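Local coordinates for type 4 fimbrial biogenesis protein PilF (Pseudomonas aeruginosa, PDB 2HO1) that is an outer membrane lipoprotein of tetratricopeptide repeats that binds PilQ and is needed for its localization and assembly into the type IV pilus secretin, at residues V107-G112 / Q126-A131. Residues are numbered along the deposited sequence; the frame is centred on the assembly and turned at random.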
loop_
_atom_site.group_PDB
_atom_site.type_symbol
_atom_site.label_atom_id
_atom_site.label_comp_id
_atom_site.label_asym_id
_atom_site.label_seq_id
_atom_site.Cartn_x
_atom_site.Cartn_y
_atom_site.Cartn_z
ATOM N N VAL A 107 3.087 -15.006 -1.287
ATOM C CA VAL A 107 2.023 -15.595 -0.503
ATOM C C VAL A 107 0.987 -14.546 -0.129
ATOM O O VAL A 107 -0.217 -14.837 -0.160
ATOM C CB VAL A 107 2.606 -16.282 0.733
ATOM C CG1 VAL A 107 1.491 -16.817 1.629
ATOM C CG2 VAL A 107 3.520 -17.421 0.270
ATOM N N LEU A 108 1.433 -13.328 0.178
ATOM C CA LEU A 108 0.484 -12.263 0.475
ATOM C C LEU A 108 -0.374 -12.028 -0.770
ATOM O O LEU A 108 -1.576 -11.780 -0.667
ATOM C CB LEU A 108 1.200 -10.967 0.852
ATOM C CG LEU A 108 1.759 -10.911 2.290
ATOM C CD1 LEU A 108 2.726 -9.705 2.414
ATOM C CD2 LEU A 108 0.583 -10.792 3.316
ATOM N N ASN A 109 0.223 -12.122 -1.950
ATOM C CA ASN A 109 -0.549 -11.867 -3.158
ATOM C C ASN A 109 -1.528 -13.008 -3.448
ATOM O O ASN A 109 -2.651 -12.750 -3.814
ATOM C CB ASN A 109 0.375 -11.618 -4.363
ATOM C CG ASN A 109 -0.405 -11.295 -5.631
ATOM O OD1 ASN A 109 -1.216 -10.365 -5.665
ATOM N ND2 ASN A 109 -0.164 -12.055 -6.672
ATOM N N ASN A 110 -1.095 -14.263 -3.276
ATOM C CA ASN A 110 -1.977 -15.401 -3.483
ATOM C C ASN A 110 -3.149 -15.329 -2.474
ATOM O O ASN A 110 -4.302 -15.591 -2.831
ATOM C CB ASN A 110 -1.223 -16.715 -3.277
ATOM C CG ASN A 110 -0.247 -17.031 -4.433
ATOM O OD1 ASN A 110 -0.341 -16.453 -5.501
ATOM N ND2 ASN A 110 0.669 -17.956 -4.209
ATOM N N TYR A 111 -2.847 -14.995 -1.220
ATOM C CA TYR A 111 -3.886 -14.891 -0.207
ATOM C C TYR A 111 -4.866 -13.735 -0.517
ATOM O O TYR A 111 -6.099 -13.904 -0.436
ATOM C CB TYR A 111 -3.248 -14.755 1.189
ATOM C CG TYR A 111 -4.227 -14.767 2.380
ATOM C CD1 TYR A 111 -5.446 -15.478 2.326
ATOM C CD2 TYR A 111 -3.896 -14.124 3.580
ATOM C CE1 TYR A 111 -6.297 -15.540 3.448
ATOM C CE2 TYR A 111 -4.731 -14.185 4.702
ATOM C CZ TYR A 111 -5.937 -14.895 4.627
ATOM O OH TYR A 111 -6.793 -14.877 5.719
ATOM N N GLY A 112 -4.339 -12.569 -0.889
ATOM C CA GLY A 112 -5.222 -11.467 -1.230
ATOM C C GLY A 112 -6.099 -11.795 -2.429
ATOM O O GLY A 112 -7.269 -11.322 -2.540
ATOM N N GLN A 126 -5.927 -5.010 2.272
ATOM C CA GLN A 126 -4.882 -4.945 3.272
ATOM C C GLN A 126 -3.681 -5.866 2.981
ATOM O O GLN A 126 -2.518 -5.426 3.102
ATOM C CB GLN A 126 -5.456 -5.266 4.660
ATOM C CG GLN A 126 -6.437 -4.188 5.170
ATOM C CD GLN A 126 -7.218 -4.607 6.432
ATOM O OE1 GLN A 126 -7.495 -5.797 6.650
ATOM N NE2 GLN A 126 -7.597 -3.621 7.255
ATOM N N ARG A 127 -3.949 -7.128 2.615
ATOM C CA ARG A 127 -2.863 -8.065 2.339
ATOM C C ARG A 127 -2.109 -7.643 1.100
ATOM O O ARG A 127 -0.897 -7.753 1.060
ATOM C CB ARG A 127 -3.380 -9.506 2.176
ATOM C CG ARG A 127 -4.074 -10.056 3.393
ATOM C CD ARG A 127 -3.145 -10.153 4.592
ATOM N NE ARG A 127 -3.730 -10.887 5.712
ATOM C CZ ARG A 127 -3.035 -11.254 6.792
ATOM N NH1 ARG A 127 -1.746 -10.957 6.872
ATOM N NH2 ARG A 127 -3.618 -11.901 7.799
ATOM N N LEU A 128 -2.830 -7.149 0.098
ATOM C CA LEU A 128 -2.213 -6.700 -1.136
ATOM C C LEU A 128 -1.350 -5.442 -0.917
ATOM O O LEU A 128 -0.288 -5.308 -1.528
ATOM C CB LEU A 128 -3.284 -6.449 -2.197
ATOM C CG LEU A 128 -3.965 -7.746 -2.646
ATOM C CD1 LEU A 128 -5.234 -7.406 -3.450
ATOM C CD2 LEU A 128 -2.982 -8.610 -3.482
ATOM N N LEU A 129 -1.796 -4.529 -0.050
ATOM C CA LEU A 129 -1.015 -3.333 0.258
ATOM C C LEU A 129 0.322 -3.764 0.883
ATOM O O LEU A 129 1.370 -3.166 0.626
ATOM C CB LEU A 129 -1.755 -2.430 1.251
ATOM C CG LEU A 129 -2.883 -1.563 0.701
ATOM C CD1 LEU A 129 -3.458 -0.682 1.809
ATOM C CD2 LEU A 129 -2.337 -0.701 -0.415
ATOM N N GLU A 130 0.297 -4.800 1.719
ATOM C CA GLU A 130 1.543 -5.238 2.326
ATOM C C GLU A 130 2.411 -5.920 1.239
ATOM O O GLU A 130 3.631 -5.742 1.194
ATOM C CB GLU A 130 1.271 -6.184 3.509
ATOM C CG GLU A 130 2.525 -6.817 4.096
ATOM C CD GLU A 130 3.446 -5.826 4.841
ATOM O OE1 GLU A 130 3.035 -5.273 5.899
ATOM O OE2 GLU A 130 4.595 -5.609 4.349
ATOM N N ALA A 131 1.776 -6.663 0.347
ATOM C CA ALA A 131 2.501 -7.349 -0.728
ATOM C C ALA A 131 3.223 -6.368 -1.632
ATOM O O ALA A 131 4.314 -6.638 -2.094
ATOM C CB ALA A 131 1.550 -8.161 -1.568
HETATM O O HOH W 1 -6.741 -11.799 6.171
#
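Helices 105-117 and 121-131 form the antiparallel helical hairpin assigned to the third TPR, and Leu-108, Gly-112, Arg-127 and Ala-131 face each other across it. Their short segments run at 157° with axes 8.2 Å apart. Leu-108 points across the interface and meets three residues. Its CB rests on Ala-131 CB at 3.7 Å. Its CD1 lies 3.3 Å from Glu-130 CG, and its CD2 packs against Arg-127 CD, the two side chains crossing at about a right angle. At Gly-112 the lack of a side chain lets Leu-128 CG come within 4.2 Å of Gly-112 CA. Leu-128 CD2 also touches Asn-109 OD1, which accepts a hydrogen bond from Asn-146 on helix 140-153. Arg-127 bends at chi2 (-63°) and crosses the Tyr-111 ring at a slant. Its NE is 3.6 Å from Tyr-111 CE2, with the guanidinium tilted 46° to the ring. One water, in the guanidinium plane, accepts from Arg-127 NE (3.2 Å) and donates to Tyr-111 OH, which is also hydrogen-bonded to Asp-91. No direct hydrogen bond joins the two segments. Their contact is mainly van der Waals packing of Leu-108 and Leu-128, with a water bridge at the polar Tyr-111 and Arg-127 side.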